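Local coordinates for cysteine synthase 3 (Entamoeba histolytica, PDB 6KR5) that catalyses the pyridoxal-5'-phosphate-dependent synthesis of cysteine from O-acetylserine and sulfide, as an O-acetylserine sulfhydrylase, at the interface of chains A and B. Sequence-based numbering; all coordinates share one arbitrary frame. Chains: chain A/B, Cysteine synthase 3.

The four contacts sample one two-fold symmetric interface, so each has a twin with the chains exchanged. All separations here run between the centres of the C-alpha atoms of the contacts. Contacts 2 and 3 are neighbours, about 9 Å apart, and they share A:Tyr14 and A:Thr20. Contact 1, which involves helix 259-273 of one chain and helix 114-122 of the other, lies about 26 Å from contact 2 and 27 Å from contact 3. Contact 4 is about 19 Å from contact 1 and 23 Å from contact 3, and rests on the N-terminal arm. This spread of separate patches fits the homodimer usual for the family.

Contact 1: the interface of chains A and B. Residues chain A 270-271, 276, 319; chain B 118-119, 122-123.
With CG2 of A:Val270 set opposite the backbone N, the CG1 branch (chi1 62°) takes the crowded position, and the two methyls part to meet different pieces of chain B. CG2 sits over the centre of the B:Phe123 ring, 3.6 Å from the ring centroid, a CH-pi contact in which the valine crosses the phenylalanine at about a right angle. CG1 turns instead to the helix end, 3.4 Å from the carbonyl O of B:Ala122. In this patch of a pyridoxal-phosphate-dependent cysteine synthase, the end of helix 114-122 and the following B:Phe123 of chain B meet helix 259-273 and the loop residues A:Met276 and A:Tyr319 of chain A.

A:Met276 is stretched beyond CG. Its methyl CE reaches CG1 of B:Ile119 at 3.9 Å, and SD lies 4.0 Å from the CG2 branch of the same isoleucine, the two side chains crossing nearly at right angles. The methyl CB of B:Ala122 lies against one face of the A:Tyr319 ring, offset toward its CD1-CE1 rim, 3.7 Å from CD1, while the tyrosine's own CB packs against CG of B:Met118 at 3.8 Å. CG1 of A:Val270 also approaches the alanine methyl. A water links the chains through backbone carbonyls: it lies 2.7 Å from O of A:Lys271 and 2.7 Å from O of B:Phe123.

Contact 2: the interface of chains A and B. Residues chain A 14, 16-17, 20; chain B 25, 27, 48, 51.
A:Ile17 and B:Leu48 touch methyl to methyl at the tight spot of this contact: their CD1 atoms are 3.5 Å apart, closer than usual van der Waals packing, and the two side chains cross obliquely. Close by, A:Thr20 packs on the end of the B:Phe51 ring: its hydroxyl OG1 lies 3.3 Å from the ring carbon CZ, and the threonine CB also abuts that end. A chi1 of 71° places OG1 between the backbone N and the carbonyl carbon, from where it donates a 2.6 Å hydrogen bond to O of A:Ile17. That bond lies in the carbonyl plane, with a C=O...donor angle of 146°, and it should restrain the threonine's rotation. The B:Phe51 ring is backed on one face by CG of B:Pro25, from its own chain.

Around B:Val27 the spacing is ordinary, wider than in the methyl pair, although the partner buries this valine well. Its CG2 is 3.9 Å from CG2 of A:Thr20 and as far from CB of A:Tyr14, while CG1 rests 3.7 Å from CA of A:Asn16. CB of B:Pro25 approaches CE1 of A:Tyr14 at 3.7 Å, and CG2 of A:Thr20 lies over one face of that tyrosine ring, toward its rim.

In the fold, A:Tyr14 forms a parallel beta bridge with B:Val27, so the short N-terminal strand 13-14 of chain A pairs there with strand 26-28 of chain B, chain A's 3-10 helix 17-20 packing alongside.

Contact 3: the interface of chains A and B. Residues chain A 10, 14, 20, 22-23; chain B 7-8, 10.
Both faces of the A:Arg10 guanidinium are covered by chain B. Over the centre of one lies the amide oxygen OD1 of B:Asn7, 3.3 Å from the arginine CZ, with the two planes stacked 19° apart; over the other lies NE of B:Arg10, 3.4 Å from the same CZ. The two guanidinium planes are nearly parallel, 8° apart, and each arginine side chain bends at chi2. In this cysteine synthase of the pyridoxal-phosphate-dependent family, the paired arginines meet as equivalent residues of the two subunits. Stacking of like charges would probably carry a cost, which the negative end of the B:Asn7 amide may offset from the opposite face.

That amide also meets A:Tyr14, at the edge of whose ring OD1 lies in plane while the amide stands almost upright to it. The phenol OH donates to OD1 at 2.8 Å, tilted 17° from the amide carbonyl plane. The amide nitrogen ND2 makes weak hydrogen bonds, to O of A:Thr20 at 3.0 Å and to O of A:Gly22 at 3.4 Å, so the firmer grip on the amide is at OD1. Within chain A, NH2 of A:Arg10 donates weakly to O of A:Gly23 at 3.1 Å. CA of A:Gly23 rests 3.4 Å from O of B:Thr8.

Contact 4: the interface of chains A and B. Residues chain A 3-4; chain B 19, 63, 67, 100.
A:Ile4 supplies most of the chain A side, and its apolar contacts come from two branches. With CG1 opposite the carbonyl carbon (chi1 -62°) and chi2 extended, the ethyl arm drives its terminal CD1 toward B:Phe100, meeting the ring carbon CE1 at 3.4 Å and CZ at 3.5 Å. The same methyl passes CE1 of B:Tyr67 at 4.0 Å as the isoleucine and tyrosine slide past each other in opposite directions. The other branch, CG2, lies 3.9 Å from CZ of B:Phe63 and 4.1 Å from the methylene CG of B:Glu19. The isoleucine therefore wedges among three aromatic rings and the aliphatic part of a glutamate. B:Phe63 is itself backed on one face by CB of B:Tyr67, one turn further along the helix.

The polar link is slight: the backbone N of A:Ile4 donates to the phenol OH of B:Tyr67 at 3.4 Å, a weak hydrogen bond although fairly straight, 165° at the hydrogen. A:Asn3 is poorly ordered and its side chain incomplete, so it supports no detailed reading.

In the fold, this N-terminal arm of chain A reaches over chain B, lying against helix 58-72, the short 17-20 helical turn and the end of helix 88-100, all of chain B; helix 58-72 begins at the edge of the cofactor pocket.

Contact 1: the interface of chains A and B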
ATOM      1  N   VAL A 270      14.511   5.511   0.547  1.00 18.72           N
ATOM      2  CA  VAL A 270      13.415   6.313   0.010  1.00 18.21           C
ATOM      3  C   VAL A 270      13.943   7.586  -0.655  1.00 17.21           C
ATOM      4  O   VAL A 270      13.429   7.991  -1.705  1.00 20.12           O
ATOM      5  CB  VAL A 270      12.353   6.567   1.103  1.00 19.95           C
ATOM      6  CG1 VAL A 270      12.897   7.363   2.284  1.00 21.90           C
ATOM      7  CG2 VAL A 270      11.111   7.234   0.509  1.00 19.65           C
ATOM      8  N   LYS A 271      15.021   8.187  -0.131  1.00 16.25           N
ATOM      9  CA  LYS A 271      15.542   9.408  -0.752  1.00 18.37           C
ATOM     10  C   LYS A 271      16.215   9.121  -2.091  1.00 20.68           C
ATOM     11  O   LYS A 271      16.062   9.897  -3.048  1.00 22.30           O
ATOM     12  CB  LYS A 271      16.527  10.117   0.182  1.00 19.73           C
ATOM     13  CG  LYS A 271      17.052  11.454  -0.381  1.00 26.64           C
ATOM     14  CD  LYS A 271      17.467  12.444   0.713  1.00 32.93           C
ATOM     15  CE  LYS A 271      17.962  11.727   1.961  1.00 35.37           C
ATOM     16  NZ  LYS A 271      18.954  12.511   2.771  1.00 40.99           N
ATOM     17  N   MET A 276       9.719   3.594  -0.389  1.00 18.74           N
ATOM     18  CA  MET A 276       9.490   3.918   1.020  1.00 17.09           C
ATOM     19  C   MET A 276       9.282   2.632   1.809  1.00 20.91           C
ATOM     20  O   MET A 276       8.171   2.250   2.174  1.00 22.80           O
ATOM     21  CB  MET A 276       8.317   4.869   1.185  1.00 20.37           C
ATOM     22  CG  MET A 276       8.179   5.332   2.615  1.00 20.08           C
ATOM     23  SD  MET A 276       6.924   6.610   2.754  1.00 25.62           S
ATOM     24  CE  MET A 276       7.332   7.299   4.367  1.00 24.98           C
ATOM     25  N   TYR A 319      11.533   8.693  10.631  1.00 26.67           N
ATOM     26  CA  TYR A 319      11.844   9.825   9.763  1.00 28.04           C
ATOM     27  C   TYR A 319      12.092  11.110  10.550  1.00 32.57           C
ATOM     28  O   TYR A 319      12.091  12.200   9.967  1.00 38.49           O
ATOM     29  CB  TYR A 319      10.728  10.028   8.735  1.00 25.09           C
ATOM     30  CG  TYR A 319      10.498   8.800   7.872  1.00 22.47           C
ATOM     31  CD1 TYR A 319      11.427   8.418   6.905  1.00 21.17           C
ATOM     32  CD2 TYR A 319       9.376   8.003   8.058  1.00 22.01           C
ATOM     33  CE1 TYR A 319      11.234   7.290   6.124  1.00 20.72           C
ATOM     34  CE2 TYR A 319       9.167   6.871   7.280  1.00 19.85           C
ATOM     35  CZ  TYR A 319      10.105   6.513   6.324  1.00 22.54           C
ATOM     36  OH  TYR A 319       9.903   5.384   5.550  1.00 22.22           O
TER
ATOM     37  N   MET B 118       5.483  14.287   6.321  1.00 23.15           N
ATOM     38  CA  MET B 118       6.578  13.383   6.638  1.00 23.07           C
ATOM     39  C   MET B 118       6.898  12.483   5.450  1.00 20.33           C
ATOM     40  O   MET B 118       8.072  12.238   5.153  1.00 23.71           O
ATOM     41  CB  MET B 118       6.210  12.571   7.878  1.00 24.44           C
ATOM     42  CG  MET B 118       7.238  11.567   8.320  1.00 23.48           C
ATOM     43  SD  MET B 118       6.684  10.813   9.871  1.00 26.56           S
ATOM     44  CE  MET B 118       6.640  12.236  10.951  1.00 33.82           C
ATOM     45  N   ILE B 119       5.872  11.990   4.754  1.00 20.96           N
ATOM     46  CA  ILE B 119       6.121  11.160   3.573  1.00 23.02           C
ATOM     47  C   ILE B 119       6.875  11.961   2.521  1.00 22.38           C
ATOM     48  O   ILE B 119       7.879  11.503   1.965  1.00 21.22           O
ATOM     49  CB  ILE B 119       4.806  10.607   2.998  1.00 21.44           C
ATOM     50  CG1 ILE B 119       4.150   9.595   3.936  1.00 25.23           C
ATOM     51  CG2 ILE B 119       5.045   9.958   1.631  1.00 22.18           C
ATOM     52  CD1 ILE B 119       2.753   9.231   3.473  1.00 24.02           C
ATOM     53  N   ALA B 122      10.405  12.660   3.469  1.00 24.62           N
ATOM     54  CA  ALA B 122      11.231  11.457   3.368  1.00 23.80           C
ATOM     55  C   ALA B 122      11.727  11.234   1.944  1.00 20.01           C
ATOM     56  O   ALA B 122      12.855  10.757   1.742  1.00 22.34           O
ATOM     57  CB  ALA B 122      10.457  10.232   3.861  1.00 23.13           C
ATOM     58  N   PHE B 123      10.910  11.599   0.947  1.00 21.05           N
ATOM     59  CA  PHE B 123      11.306  11.534  -0.452  1.00 21.32           C
ATOM     60  C   PHE B 123      12.240  12.667  -0.862  1.00 19.70           C
ATOM     61  O   PHE B 123      12.644  12.725  -2.029  1.00 21.86           O
ATOM     62  CB  PHE B 123      10.061  11.536  -1.342  1.00 19.30           C
ATOM     63  CG  PHE B 123       9.451  10.172  -1.541  1.00 18.73           C
ATOM     64  CD1 PHE B 123       9.857   9.363  -2.595  1.00 18.23           C
ATOM     65  CD2 PHE B 123       8.451   9.706  -0.692  1.00 21.05           C
ATOM     66  CE1 PHE B 123       9.278   8.104  -2.790  1.00 19.61           C
ATOM     67  CE2 PHE B 123       7.872   8.453  -0.890  1.00 19.92           C
ATOM     68  CZ  PHE B 123       8.287   7.658  -1.939  1.00 20.06           C
TER
HETATM   69  O   HOH W   1      15.167  12.475  -3.076  1.00 25.61           O

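Contact 2: the interface of chains A and B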
ATOM      1  N   TYR A  14     -10.194 -10.337 -10.374  1.00 21.72           N
ATOM      2  CA  TYR A  14     -10.021 -11.047  -9.119  1.00 22.03           C
ATOM      3  C   TYR A  14     -11.374 -11.244  -8.452  1.00 19.41           C
ATOM      4  O   TYR A  14     -12.210 -10.338  -8.438  1.00 23.13           O
ATOM      5  CB  TYR A  14      -9.083 -10.257  -8.208  1.00 21.52           C
ATOM      6  CG  TYR A  14      -7.691 -10.120  -8.777  1.00 20.29           C
ATOM      7  CD1 TYR A  14      -7.375  -9.107  -9.680  1.00 20.99           C
ATOM      8  CD2 TYR A  14      -6.691 -11.020  -8.428  1.00 19.85           C
ATOM      9  CE1 TYR A  14      -6.097  -8.990 -10.201  1.00 24.52           C
ATOM     10  CE2 TYR A  14      -5.409 -10.910  -8.932  1.00 21.19           C
ATOM     11  CZ  TYR A  14      -5.117  -9.888  -9.822  1.00 21.35           C
ATOM     12  OH  TYR A  14      -3.852  -9.766 -10.350  1.00 25.87           O
ATOM     13  N   ASN A  16     -11.913 -11.762  -5.249  1.00 20.85           N
ATOM     14  CA  ASN A  16     -11.924 -11.081  -3.963  1.00 21.53           C
ATOM     15  C   ASN A  16     -10.503 -10.609  -3.701  1.00 21.22           C
ATOM     16  O   ASN A  16      -9.575 -10.910  -4.460  1.00 21.74           O
ATOM     17  CB  ASN A  16     -12.434 -11.990  -2.841  1.00 25.08           C
ATOM     18  CG  ASN A  16     -11.630 -13.271  -2.729  1.00 23.88           C
ATOM     19  OD1 ASN A  16     -10.469 -13.252  -2.337  1.00 24.13           O
ATOM     20  ND2 ASN A  16     -12.236 -14.391  -3.120  1.00 29.75           N
ATOM     21  N   ILE A  17     -10.346  -9.850  -2.617  1.00 21.16           N
ATOM     22  CA  ILE A  17      -9.065  -9.205  -2.354  1.00 20.03           C
ATOM     23  C   ILE A  17      -7.969 -10.224  -2.050  1.00 21.09           C
ATOM     24  O   ILE A  17      -6.785  -9.947  -2.268  1.00 21.68           O
ATOM     25  CB  ILE A  17      -9.230  -8.176  -1.216  1.00 22.04           C
ATOM     26  CG1 ILE A  17      -8.017  -7.247  -1.121  1.00 21.27           C
ATOM     27  CG2 ILE A  17      -9.456  -8.863   0.127  1.00 19.34           C
ATOM     28  CD1 ILE A  17      -7.847  -6.329  -2.296  1.00 20.78           C
ATOM     29  N   THR A  20      -5.503 -11.090  -4.781  1.00 20.57           N
ATOM     30  CA  THR A  20      -4.448 -10.134  -5.108  1.00 20.85           C
ATOM     31  C   THR A  20      -3.195 -10.316  -4.257  1.00 20.21           C
ATOM     32  O   THR A  20      -2.204  -9.611  -4.481  1.00 21.40           O
ATOM     33  CB  THR A  20      -4.947  -8.682  -4.955  1.00 21.35           C
ATOM     34  OG1 THR A  20      -5.116  -8.362  -3.568  1.00 20.18           O
ATOM     35  CG2 THR A  20      -6.248  -8.452  -5.719  1.00 22.07           C
TER
ATOM     36  N   PRO B  25      -5.100  -3.863  -9.726  1.00 19.30           N
ATOM     37  CA  PRO B  25      -6.081  -4.951  -9.830  1.00 19.36           C
ATOM     38  C   PRO B  25      -7.501  -4.441  -9.937  1.00 20.45           C
ATOM     39  O   PRO B  25      -7.855  -3.397  -9.385  1.00 20.06           O
ATOM     40  CB  PRO B  25      -5.898  -5.726  -8.521  1.00 20.46           C
ATOM     41  CG  PRO B  25      -4.685  -5.169  -7.868  1.00 25.27           C
ATOM     42  CD  PRO B  25      -4.507  -3.788  -8.386  1.00 21.25           C
ATOM     43  N   VAL B  27     -11.213  -5.908  -8.990  1.00 19.34           N
ATOM     44  CA  VAL B  27     -11.678  -6.908  -8.027  1.00 19.62           C
ATOM     45  C   VAL B  27     -13.198  -6.859  -7.906  1.00 19.25           C
ATOM     46  O   VAL B  27     -13.796  -5.779  -7.837  1.00 19.96           O
ATOM     47  CB  VAL B  27     -11.022  -6.684  -6.646  1.00 20.73           C
ATOM     48  CG1 VAL B  27     -11.454  -7.762  -5.634  1.00 19.24           C
ATOM     49  CG2 VAL B  27      -9.501  -6.641  -6.788  1.00 19.82           C
ATOM     50  N   LEU B  48      -8.315  -0.874  -7.784  1.00 20.73           N
ATOM     51  CA  LEU B  48      -7.645  -0.541  -6.525  1.00 20.11           C
ATOM     52  C   LEU B  48      -6.367   0.244  -6.801  1.00 19.07           C
ATOM     53  O   LEU B  48      -5.276  -0.325  -6.916  1.00 19.50           O
ATOM     54  CB  LEU B  48      -7.367  -1.810  -5.735  1.00 20.44           C
ATOM     55  CG  LEU B  48      -8.626  -2.644  -5.567  1.00 20.49           C
ATOM     56  CD1 LEU B  48      -8.292  -3.870  -4.744  1.00 20.43           C
ATOM     57  CD2 LEU B  48      -9.679  -1.845  -4.872  1.00 20.64           C
ATOM     58  N   PHE B  51      -2.867  -0.003  -5.035  1.00 19.68           N
ATOM     59  CA  PHE B  51      -1.783  -0.906  -5.399  1.00 21.46           C
ATOM     60  C   PHE B  51      -0.610  -0.199  -6.069  1.00 21.50           C
ATOM     61  O   PHE B  51       0.417  -0.841  -6.313  1.00 22.74           O
ATOM     62  CB  PHE B  51      -2.310  -2.030  -6.294  1.00 19.07           C
ATOM     63  CG  PHE B  51      -2.862  -3.195  -5.522  1.00 20.54           C
ATOM     64  CD1 PHE B  51      -4.078  -3.095  -4.890  1.00 20.94           C
ATOM     65  CD2 PHE B  51      -2.164  -4.385  -5.446  1.00 25.73           C
ATOM     66  CE1 PHE B  51      -4.592  -4.173  -4.178  1.00 22.66           C
ATOM     67  CE2 PHE B  51      -2.673  -5.455  -4.733  1.00 23.32           C
ATOM     68  CZ  PHE B  51      -3.886  -5.342  -4.111  1.00 24.39           C
TER

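Contact 3: the interface of chains A and B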
ATOM      1  N   ARG A  10      -3.154  -6.471 -15.432  1.00 24.34           N
ATOM      2  CA  ARG A  10      -3.116  -7.802 -14.842  1.00 23.16           C
ATOM      3  C   ARG A  10      -3.862  -8.836 -15.682  1.00 26.76           C
ATOM      4  O   ARG A  10      -3.621 -10.037 -15.507  1.00 30.08           O
ATOM      5  CB  ARG A  10      -3.681  -7.749 -13.418  1.00 26.78           C
ATOM      6  CG  ARG A  10      -2.666  -7.264 -12.370  1.00 28.47           C
ATOM      7  CD  ARG A  10      -1.453  -8.205 -12.316  1.00 38.77           C
ATOM      8  NE  ARG A  10      -0.816  -8.253 -11.000  1.00 38.89           N
ATOM      9  CZ  ARG A  10       0.061  -9.179 -10.613  1.00 39.45           C
ATOM     10  NH1 ARG A  10       0.422 -10.163 -11.434  1.00 40.97           N
ATOM     11  NH2 ARG A  10       0.580  -9.127  -9.389  1.00 37.49           N
ATOM     12  N   TYR A  14     -10.194 -10.337 -10.374  1.00 21.72           N
ATOM     13  CA  TYR A  14     -10.021 -11.047  -9.119  1.00 22.03           C
ATOM     14  C   TYR A  14     -11.374 -11.244  -8.452  1.00 19.41           C
ATOM     15  O   TYR A  14     -12.210 -10.338  -8.438  1.00 23.13           O
ATOM     16  CB  TYR A  14      -9.083 -10.257  -8.208  1.00 21.52           C
ATOM     17  CG  TYR A  14      -7.691 -10.120  -8.777  1.00 20.29           C
ATOM     18  CD1 TYR A  14      -7.375  -9.107  -9.680  1.00 20.99           C
ATOM     19  CD2 TYR A  14      -6.691 -11.020  -8.428  1.00 19.85           C
ATOM     20  CE1 TYR A  14      -6.097  -8.990 -10.201  1.00 24.52           C
ATOM     21  CE2 TYR A  14      -5.409 -10.910  -8.932  1.00 21.19           C
ATOM     22  CZ  TYR A  14      -5.117  -9.888  -9.822  1.00 21.35           C
ATOM     23  OH  TYR A  14      -3.852  -9.766 -10.350  1.00 25.87           O
ATOM     24  N   THR A  20      -5.503 -11.090  -4.781  1.00 20.57           N
ATOM     25  CA  THR A  20      -4.448 -10.134  -5.108  1.00 20.85           C
ATOM     26  C   THR A  20      -3.195 -10.316  -4.257  1.00 20.21           C
ATOM     27  O   THR A  20      -2.204  -9.611  -4.481  1.00 21.40           O
ATOM     28  CB  THR A  20      -4.947  -8.682  -4.955  1.00 21.35           C
ATOM     29  OG1 THR A  20      -5.116  -8.362  -3.568  1.00 20.18           O
ATOM     30  CG2 THR A  20      -6.248  -8.452  -5.719  1.00 22.07           C
ATOM     31  N   GLY A  22       0.328 -11.635  -2.961  1.00 20.42           N
ATOM     32  CA  GLY A  22       1.507 -12.192  -3.597  1.00 20.81           C
ATOM     33  C   GLY A  22       1.740 -11.644  -4.994  1.00 20.11           C
ATOM     34  O   GLY A  22       1.172 -10.628  -5.407  1.00 24.02           O
ATOM     35  N   GLY A  23       2.585 -12.354  -5.733  1.00 21.33           N
ATOM     36  CA  GLY A  23       3.008 -11.867  -7.040  1.00 21.23           C
ATOM     37  C   GLY A  23       3.556 -10.460  -6.987  1.00 25.21           C
ATOM     38  O   GLY A  23       3.220  -9.623  -7.834  1.00 24.07           O
TER
ATOM     39  N   ASN B   7      -2.068 -14.329  -6.536  1.00 25.04           N
ATOM     40  CA  ASN B   7      -1.389 -13.751  -7.680  1.00 26.84           C
ATOM     41  C   ASN B   7      -0.295 -14.676  -8.208  1.00 29.73           C
ATOM     42  O   ASN B   7       0.265 -15.505  -7.485  1.00 32.43           O
ATOM     43  CB  ASN B   7      -0.791 -12.391  -7.316  1.00 30.80           C
ATOM     44  CG  ASN B   7      -1.460 -11.247  -8.044  1.00 32.30           C
ATOM     45  OD1 ASN B   7      -1.904 -11.397  -9.184  1.00 29.53           O
ATOM     46  ND2 ASN B   7      -1.536 -10.092  -7.393  1.00 33.94           N
ATOM     47  N   THR B   8      -0.008 -14.535  -9.487  1.00 30.66           N
ATOM     48  CA  THR B   8       1.084 -15.238 -10.127  1.00 30.76           C
ATOM     49  C   THR B   8       2.292 -14.320 -10.229  1.00 27.33           C
ATOM     50  O   THR B   8       2.171 -13.104 -10.055  1.00 29.38           O
ATOM     51  CB  THR B   8       0.661 -15.703 -11.525  1.00 36.17           C
ATOM     52  OG1 THR B   8       0.179 -14.578 -12.263  1.00 38.19           O
ATOM     53  CG2 THR B   8      -0.441 -16.749 -11.429  1.00 34.22           C
ATOM     54  N   ARG B  10       4.992 -11.778 -11.556  0.51 25.31           N
ATOM     55  CA  ARG B  10       4.906 -10.734 -12.570  0.51 26.34           C
ATOM     56  C   ARG B  10       5.796 -11.034 -13.767  0.51 27.27           C
ATOM     57  O   ARG B  10       5.581 -10.460 -14.841  0.51 27.58           O
ATOM     58  CB  ARG B  10       5.265  -9.373 -11.961  0.51 27.27           C
ATOM     59  CG  ARG B  10       4.069  -8.588 -11.370  0.51 29.91           C
ATOM     60  CD  ARG B  10       3.117  -8.057 -12.457  0.51 27.95           C
ATOM     61  NE  ARG B  10       2.272  -6.953 -11.989  0.51 30.68           N
ATOM     62  CZ  ARG B  10       1.404  -6.290 -12.753  0.51 32.91           C
ATOM     63  NH1 ARG B  10       1.249  -6.612 -14.031  0.51 29.69           N
ATOM     64  NH2 ARG B  10       0.685  -5.299 -12.240  0.51 28.42           N
TER

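Contact 4: the interface of chains A and B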
ATOM      1  N   ASN A   3      13.463   5.485 -21.854  1.00 56.62           N
ATOM      2  CA  ASN A   3      12.550   4.442 -22.312  1.00 54.13           C
ATOM      3  C   ASN A   3      11.911   3.730 -21.125  1.00 52.72           C
ATOM      4  O   ASN A   3      12.209   2.565 -20.857  1.00 52.51           O
ATOM      5  CB  ASN A   3      13.282   3.446 -23.203  1.00 52.68           C
ATOM      6  N   ILE A   4      11.034   4.434 -20.415  1.00 54.13           N
ATOM      7  CA  ILE A   4      10.422   3.909 -19.200  1.00 45.98           C
ATOM      8  C   ILE A   4       9.155   3.153 -19.566  1.00 47.13           C
ATOM      9  O   ILE A   4       8.238   3.712 -20.178  1.00 49.41           O
ATOM     10  CB  ILE A   4      10.118   5.030 -18.198  1.00 44.95           C
ATOM     11  CG1 ILE A   4      11.410   5.724 -17.777  1.00 42.10           C
ATOM     12  CG2 ILE A   4       9.396   4.473 -16.977  1.00 36.63           C
ATOM     13  CD1 ILE A   4      11.192   6.794 -16.746  1.00 41.59           C
TER
ATOM     14  N   GLU B  19       8.487   2.046 -12.693  1.00 18.69           N
ATOM     15  CA  GLU B  19       7.981   1.035 -13.612  1.00 20.28           C
ATOM     16  C   GLU B  19       6.918   0.146 -12.988  1.00 19.81           C
ATOM     17  O   GLU B  19       6.275  -0.615 -13.718  1.00 22.78           O
ATOM     18  CB  GLU B  19       9.128   0.173 -14.137  1.00 21.31           C
ATOM     19  CG  GLU B  19      10.101   0.984 -14.984  1.00 22.46           C
ATOM     20  CD  GLU B  19      11.008   0.134 -15.856  1.00 25.91           C
ATOM     21  OE1 GLU B  19      11.215  -1.056 -15.555  1.00 23.48           O
ATOM     22  OE2 GLU B  19      11.515   0.680 -16.861  1.00 29.98           O
ATOM     23  N   PHE B  63       3.857  11.004 -11.884  1.00 18.21           N
ATOM     24  CA  PHE B  63       4.782  10.422 -12.844  1.00 17.27           C
ATOM     25  C   PHE B  63       4.603  11.038 -14.222  1.00 19.82           C
ATOM     26  O   PHE B  63       5.576  11.485 -14.838  1.00 20.85           O
ATOM     27  CB  PHE B  63       4.587   8.911 -12.931  1.00 20.22           C
ATOM     28  CG  PHE B  63       5.327   8.298 -14.080  1.00 19.05           C
ATOM     29  CD1 PHE B  63       6.696   8.091 -13.993  1.00 21.91           C
ATOM     30  CD2 PHE B  63       4.677   7.974 -15.256  1.00 21.49           C
ATOM     31  CE1 PHE B  63       7.396   7.537 -15.050  1.00 23.78           C
ATOM     32  CE2 PHE B  63       5.378   7.430 -16.320  1.00 23.34           C
ATOM     33  CZ  PHE B  63       6.732   7.220 -16.217  1.00 21.42           C
ATOM     34  N   TYR B  67       7.272  13.184 -16.255  1.00 19.82           N
ATOM     35  CA  TYR B  67       7.852  12.475 -17.394  1.00 17.88           C
ATOM     36  C   TYR B  67       7.617  13.239 -18.685  1.00 23.54           C
ATOM     37  O   TYR B  67       8.542  13.444 -19.480  1.00 23.33           O
ATOM     38  CB  TYR B  67       7.245  11.080 -17.486  1.00 21.47           C
ATOM     39  CG  TYR B  67       7.900  10.139 -18.469  1.00 25.44           C
ATOM     40  CD1 TYR B  67       9.273  10.149 -18.668  1.00 31.00           C
ATOM     41  CD2 TYR B  67       7.143   9.211 -19.163  1.00 33.74           C
ATOM     42  CE1 TYR B  67       9.868   9.270 -19.552  1.00 35.58           C
ATOM     43  CE2 TYR B  67       7.726   8.331 -20.051  1.00 35.02           C
ATOM     44  CZ  TYR B  67       9.087   8.363 -20.244  1.00 35.47           C
ATOM     45  OH  TYR B  67       9.670   7.480 -21.127  1.00 44.15           O
ATOM     46  N   PHE B 100      13.542  10.634 -10.959  1.00 21.46           N
ATOM     47  CA  PHE B 100      14.040  11.386 -12.107  1.00 22.95           C
ATOM     48  C   PHE B 100      15.163  12.339 -11.734  1.00 23.96           C
ATOM     49  O   PHE B 100      15.841  12.852 -12.633  1.00 28.00           O
ATOM     50  CB  PHE B 100      12.913  12.186 -12.766  1.00 21.54           C
ATOM     51  CG  PHE B 100      12.003  11.365 -13.627  1.00 22.74           C
ATOM     52  CD1 PHE B 100      12.485  10.737 -14.765  1.00 25.66           C
ATOM     53  CD2 PHE B 100      10.657  11.243 -13.321  1.00 19.89           C
ATOM     54  CE1 PHE B 100      11.641   9.974 -15.572  1.00 25.77           C
ATOM     55  CE2 PHE B 100       9.803  10.485 -14.127  1.00 23.40           C
ATOM     56  CZ  PHE B 100      10.293   9.854 -15.251  1.00 27.00           C
TER